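Local coordinates for invasion protein InvA (Salmonella enterica, PDB 2X49), which helps the bacterium invade the intestinal epithelium as part of the type III secretion export apparatus, this chain being the protein's C-terminal domain, at residues Leu133-Ala138 with Ser186-Val191; Leu137-Asn142 with Phe310-Val315. All coordinates share one frame; numbering follows the deposited sequence.

Contact 1: Leu133-Ala138 with Ser186-Val191; sequences LAVTLA and SERVSV
With chi1 at 163°, Val135 holds CG1 anti to its backbone N and CG2 anti to its carbonyl carbon, and both methyls meet the guanidinium of Arg188, whose chain bends at chi2 and chi3 to reach them. CG2 of Val135 lies over one face of that flat group, displaced toward its rim and 3.7 Å from Arg188 NE. The other methyl, Val135 CG1, is 3.6 Å from Arg188 NH1. A beta-branched residue suits this place on helix 125-139 because its forked end spreads two nonpolar groups against a planar cation. One turn further on, Ala138 CB rests 3.8 Å from Arg188 CG, its small side chain letting the aliphatic part of the arginine pass close to the helix. There the backbones also meet: Ser186 CA is 3.4 Å from Ala138 O, and the CA-H points almost straight at the oxygen, at 167°.

No hydrogen bond joins the two segments; the charge of the buried Arg188 is met by partners outside them. Its NH1 forms a salt bridge with Glu314 and a probable hydrogen bond with Asp312 O, which leaves the guanidinium face for the valine. Ser186 OG bonds to Arg183 O, in the helix that precedes it.

Arg188 is placed by its backbone, whose phi is +71°. Its N bonds to Leu185 O, while Val189 N reaches back to Leu184 O. This is the Schellman motif that terminates helix 174-185, here with an arginine at the C-prime position whose side chain lies against the flank of helix 125-139.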
loop_
_atom_site.group_PDB
_atom_site.type_symbol
_atom_site.label_atom_id
_atom_site.label_comp_id
_atom_site.label_asym_id
_atom_site.label_seq_id
_atom_site.Cartn_x
_atom_site.Cartn_y
_atom_site.Cartn_z
ATOM N N LEU A 133 -7.374 3.669 5.233
ATOM C CA LEU A 133 -7.286 5.023 4.574
ATOM C C LEU A 133 -5.905 5.229 3.951
ATOM O O LEU A 133 -5.746 5.680 2.802
ATOM C CB LEU A 133 -7.592 6.138 5.544
ATOM C CG LEU A 133 -9.041 6.206 5.941
ATOM C CD1 LEU A 133 -9.231 7.156 7.138
ATOM C CD2 LEU A 133 -9.888 6.738 4.778
ATOM N N ALA A 134 -4.901 4.838 4.715
ATOM C CA ALA A 134 -3.517 5.039 4.252
ATOM C C ALA A 134 -3.227 4.267 2.993
ATOM O O ALA A 134 -2.583 4.781 2.056
ATOM C CB ALA A 134 -2.533 4.684 5.326
ATOM N N VAL A 135 -3.665 3.024 2.966
ATOM C CA VAL A 135 -3.441 2.148 1.804
ATOM C C VAL A 135 -4.069 2.770 0.564
ATOM O O VAL A 135 -3.484 2.842 -0.529
ATOM C CB VAL A 135 -3.976 0.717 2.095
ATOM C CG1 VAL A 135 -4.158 -0.128 0.866
ATOM C CG2 VAL A 135 -3.068 0.079 3.151
ATOM N N THR A 136 -5.263 3.296 0.750
ATOM C CA THR A 136 -6.034 3.804 -0.368
ATOM C C THR A 136 -5.448 5.128 -0.831
ATOM O O THR A 136 -5.385 5.414 -2.031
ATOM C CB THR A 136 -7.539 3.989 -0.001
ATOM O OG1 THR A 136 -8.031 2.710 0.447
ATOM C CG2 THR A 136 -8.343 4.449 -1.182
ATOM N N LEU A 137 -5.016 5.915 0.132
ATOM C CA LEU A 137 -4.417 7.247 -0.184
ATOM C C LEU A 137 -3.062 7.110 -0.863
ATOM O O LEU A 137 -2.771 7.855 -1.787
ATOM C CB LEU A 137 -4.355 8.150 1.029
ATOM C CG LEU A 137 -5.713 8.658 1.461
ATOM C CD1 LEU A 137 -5.708 9.240 2.884
ATOM C CD2 LEU A 137 -6.276 9.728 0.514
ATOM N N ALA A 138 -2.267 6.144 -0.421
ATOM C CA ALA A 138 -0.954 5.856 -1.082
ATOM C C ALA A 138 -1.189 5.559 -2.554
ATOM O O ALA A 138 -0.498 6.075 -3.435
ATOM C CB ALA A 138 -0.223 4.665 -0.400
ATOM N N SER A 186 3.027 4.936 -4.766
ATOM C CA SER A 186 1.779 4.337 -5.282
ATOM C C SER A 186 1.763 2.855 -4.971
ATOM O O SER A 186 0.706 2.214 -5.071
ATOM C CB SER A 186 1.559 4.559 -6.809
ATOM O OG SER A 186 2.516 3.832 -7.545
ATOM N N GLU A 187 2.934 2.344 -4.637
ATOM C CA GLU A 187 3.121 0.913 -4.268
ATOM C C GLU A 187 3.420 0.752 -2.759
ATOM O O GLU A 187 3.931 -0.277 -2.266
ATOM C CB GLU A 187 4.193 0.233 -5.139
ATOM C CG GLU A 187 3.719 0.010 -6.602
ATOM C CD GLU A 187 4.591 -1.014 -7.354
ATOM O OE1 GLU A 187 5.356 -0.615 -8.282
ATOM O OE2 GLU A 187 4.581 -2.220 -7.015
ATOM N N ARG A 188 3.090 1.796 -2.036
ATOM C CA ARG A 188 3.128 1.820 -0.558
ATOM C C ARG A 188 4.542 1.828 0.032
ATOM O O ARG A 188 4.832 1.358 1.141
ATOM C CB ARG A 188 2.258 0.661 -0.012
ATOM C CG ARG A 188 0.935 1.183 0.390
ATOM C CD ARG A 188 -0.245 0.241 0.129
ATOM N NE ARG A 188 -0.138 -0.829 1.037
ATOM C CZ ARG A 188 -0.741 -1.999 0.939
ATOM N NH1 ARG A 188 -1.464 -2.327 -0.113
ATOM N NH2 ARG A 188 -0.550 -2.866 1.912
ATOM N N VAL A 189 5.464 2.323 -0.772
ATOM C CA VAL A 189 6.875 2.520 -0.336
ATOM C C VAL A 189 7.078 3.956 0.133
ATOM O O VAL A 189 6.709 4.922 -0.585
ATOM C CB VAL A 189 7.853 2.205 -1.471
ATOM C CG1 VAL A 189 9.270 2.468 -0.991
ATOM C CG2 VAL A 189 7.624 0.767 -1.918
ATOM N N SER A 190 7.570 4.124 1.356
ATOM C CA SER A 190 7.786 5.447 1.918
ATOM C C SER A 190 8.916 6.189 1.236
ATOM O O SER A 190 9.911 5.570 0.824
ATOM C CB SER A 190 8.134 5.366 3.438
ATOM O OG SER A 190 8.433 6.598 4.015
ATOM N N VAL A 191 8.766 7.489 1.165
ATOM C CA VAL A 191 9.827 8.381 0.651
ATOM C C VAL A 191 10.451 9.253 1.713
ATOM O O VAL A 191 11.121 10.252 1.436
ATOM C CB VAL A 191 9.395 9.191 -0.565
ATOM C CG1 VAL A 191 9.051 8.229 -1.717
ATOM C CG2 VAL A 191 8.243 10.160 -0.264
#

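Contact 2: Leu137-Asn142 with Phe310-Val315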
loop_
_atom_site.group_PDB
_atom_site.type_symbol
_atom_site.label_atom_id
_atom_site.label_comp_id
_atom_site.label_asym_id
_atom_site.label_seq_id
_atom_site.Cartn_x
_atom_site.Cartn_y
_atom_site.Cartn_z
ATOM N N LEU A 137 -5.016 5.915 0.132
ATOM C CA LEU A 137 -4.417 7.247 -0.184
ATOM C C LEU A 137 -3.062 7.110 -0.863
ATOM O O LEU A 137 -2.771 7.855 -1.787
ATOM C CB LEU A 137 -4.355 8.150 1.029
ATOM C CG LEU A 137 -5.713 8.658 1.461
ATOM C CD1 LEU A 137 -5.708 9.240 2.884
ATOM C CD2 LEU A 137 -6.276 9.728 0.514
ATOM N N ALA A 138 -2.267 6.144 -0.421
ATOM C CA ALA A 138 -0.954 5.856 -1.082
ATOM C C ALA A 138 -1.189 5.559 -2.554
ATOM O O ALA A 138 -0.498 6.075 -3.435
ATOM C CB ALA A 138 -0.223 4.665 -0.400
ATOM N N ARG A 139 -2.145 4.705 -2.855
ATOM C CA ARG A 139 -2.423 4.280 -4.236
ATOM C C ARG A 139 -2.782 5.469 -5.136
ATOM O O ARG A 139 -2.529 5.494 -6.353
ATOM C CB ARG A 139 -3.547 3.230 -4.255
ATOM C CG ARG A 139 -4.015 2.726 -5.564
ATOM C CD ARG A 139 -4.845 1.467 -5.304
ATOM N NE ARG A 139 -6.241 1.691 -4.920
ATOM C CZ ARG A 139 -6.813 1.222 -3.813
ATOM N NH1 ARG A 139 -6.120 0.516 -2.937
ATOM N NH2 ARG A 139 -8.095 1.467 -3.575
ATOM N N ASN A 140 -3.392 6.448 -4.496
ATOM C CA ASN A 140 -4.017 7.603 -5.170
ATOM C C ASN A 140 -3.119 8.838 -5.028
ATOM O O ASN A 140 -3.532 9.982 -5.166
ATOM C CB ASN A 140 -5.437 7.862 -4.644
ATOM C CG ASN A 140 -6.445 6.945 -5.238
ATOM O OD1 ASN A 140 -6.896 7.131 -6.378
ATOM N ND2 ASN A 140 -6.899 5.981 -4.450
ATOM N N VAL A 141 -1.852 8.548 -4.819
ATOM C CA VAL A 141 -0.838 9.584 -4.555
ATOM C C VAL A 141 -0.812 10.721 -5.603
ATOM O O VAL A 141 -0.597 11.891 -5.259
ATOM C CB VAL A 141 0.583 8.981 -4.402
ATOM C CG1 VAL A 141 1.019 8.248 -5.637
ATOM C CG2 VAL A 141 1.572 10.098 -4.055
ATOM N N ASN A 142 -1.088 10.376 -6.845
ATOM C CA ASN A 142 -0.993 11.369 -7.926
ATOM C C ASN A 142 -2.039 12.494 -7.798
ATOM O O ASN A 142 -1.970 13.527 -8.460
ATOM C CB ASN A 142 -1.037 10.718 -9.328
ATOM C CG ASN A 142 0.235 9.911 -9.671
ATOM O OD1 ASN A 142 0.748 9.140 -8.717
ATOM N ND2 ASN A 142 0.698 9.932 -10.823
ATOM N N PHE A 310 -7.176 -6.524 -8.003
ATOM C CA PHE A 310 -6.600 -6.646 -6.640
ATOM C C PHE A 310 -5.696 -5.484 -6.274
ATOM O O PHE A 310 -4.505 -5.679 -6.103
ATOM C CB PHE A 310 -5.847 -7.952 -6.492
ATOM C CG PHE A 310 -6.698 -9.134 -6.772
ATOM C CD1 PHE A 310 -7.786 -9.419 -5.961
ATOM C CD2 PHE A 310 -6.491 -9.925 -7.879
ATOM C CE1 PHE A 310 -8.654 -10.471 -6.246
ATOM C CE2 PHE A 310 -7.351 -11.003 -8.159
ATOM C CZ PHE A 310 -8.438 -11.278 -7.339
ATOM N N PRO A 311 -6.275 -4.281 -6.144
ATOM C CA PRO A 311 -5.481 -3.074 -6.035
ATOM C C PRO A 311 -4.672 -2.948 -4.741
ATOM O O PRO A 311 -3.700 -2.201 -4.699
ATOM C CB PRO A 311 -6.525 -1.952 -6.144
ATOM C CG PRO A 311 -7.828 -2.585 -5.761
ATOM C CD PRO A 311 -7.705 -4.011 -6.272
ATOM N N ASP A 312 -5.065 -3.715 -3.752
ATOM C CA ASP A 312 -4.492 -3.590 -2.416
ATOM C C ASP A 312 -3.501 -4.668 -2.109
ATOM O O ASP A 312 -2.971 -4.723 -1.002
ATOM C CB ASP A 312 -5.625 -3.605 -1.373
ATOM C CG ASP A 312 -6.566 -2.416 -1.538
ATOM O OD1 ASP A 312 -6.126 -1.336 -2.004
ATOM O OD2 ASP A 312 -7.749 -2.563 -1.218
ATOM N N LEU A 313 -3.203 -5.470 -3.117
ATOM C CA LEU A 313 -2.208 -6.576 -2.933
ATOM C C LEU A 313 -0.848 -6.192 -3.493
ATOM O O LEU A 313 -0.630 -6.241 -4.699
ATOM C CB LEU A 313 -2.712 -7.885 -3.582
ATOM C CG LEU A 313 -1.871 -9.140 -3.416
ATOM C CD1 LEU A 313 -1.524 -9.406 -1.944
ATOM C CD2 LEU A 313 -2.660 -10.314 -4.002
ATOM N N GLU A 314 0.058 -5.815 -2.615
ATOM C CA GLU A 314 1.413 -5.423 -3.095
ATOM C C GLU A 314 2.246 -6.686 -3.384
ATOM O O GLU A 314 1.976 -7.815 -2.943
ATOM C CB GLU A 314 2.117 -4.471 -2.183
ATOM C CG GLU A 314 1.327 -3.209 -1.831
ATOM C CD GLU A 314 0.740 -2.399 -2.987
ATOM O OE1 GLU A 314 1.264 -2.466 -4.129
ATOM O OE2 GLU A 314 -0.255 -1.656 -2.746
ATOM N N VAL A 315 3.206 -6.436 -4.270
ATOM C CA VAL A 315 4.079 -7.489 -4.810
ATOM C C VAL A 315 5.526 -7.100 -4.532
ATOM O O VAL A 315 5.986 -6.078 -4.973
ATOM C CB VAL A 315 3.849 -7.713 -6.334
ATOM C CG1 VAL A 315 4.649 -8.928 -6.783
ATOM C CG2 VAL A 315 2.309 -7.844 -6.715
HETATM O O HOH W 1 -3.219 -0.129 -2.294
HETATM O O HOH W 2 -8.340 0.025 -0.594
#
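Arg139 lays one face of its guanidinium against the ring of Pro311, whose CB sits 3.9 Å from Arg139 NE, above the plane and toward its rim. The nonpolar proline ring suits this face, since it covers the flat cation without competing for its N-H groups, which point outward in the plane. At that edge stand two waters. As modelled, water 1 accepts from Arg139 NH1 at 3.0 Å and lies 3.2 Å from Pro311 O, to which it can donate. Water 2 accepts from Arg139 NH1 at 3.3 Å and donates to Asp312 OD2 at 2.7 Å, linking cation and carboxylate indirectly. Asp312 OD1 is modelled beside Arg139 NH1 as a salt-bridge partner, but implausibly close; the direct pairing is therefore doubtful in detail, and the water bonds of NH1 share some of that uncertainty.

Behind this shell, each side is held by its own backbone. Arg139 ends helix 125-139; its CG swings away from the backbone N (chi1 177°), and the chain runs out extended before bending at chi3 (82°) to lay the guanidinium across the proline. The next residue, Asn140, leaves helical geometry and returns ND2 to Thr136 O. On the other segment, Pro311 and Asp312 are the two central residues of a type I beta turn closed by Leu313 N to Phe310 O, 3.3 Å; the ring-restricted phi of proline suits the first of these positions. Phe310 packs on Met273, Thr277 and Leu280 of helix 266-280.

A cation and an anion, both partly exposed and bridged by water, imply an attraction that is probably weakened by solvent screening, with water relaying part of it.

In the fold
The two contacts start from the same part of helix 125-139, with centres about 6 Å apart, but differ in burial. Contact 1 is buried: it joins the helix to the loop between helices 174-185 and 194-204, largely through aliphatic groups laid against an arginine. Contact 2 lies at the surface, where the helix end faces the turn leading into strand 314-317, at the margin of the parallel sheet, and water takes part. Arg188 of contact 1 ties the two together by reaching the 310-315 segment of contact 2. The buried arginine thus finds its carboxylate partner in the other contact, whereas at the surface water joins a cation and an anion whose direct pairing is uncertain in detail.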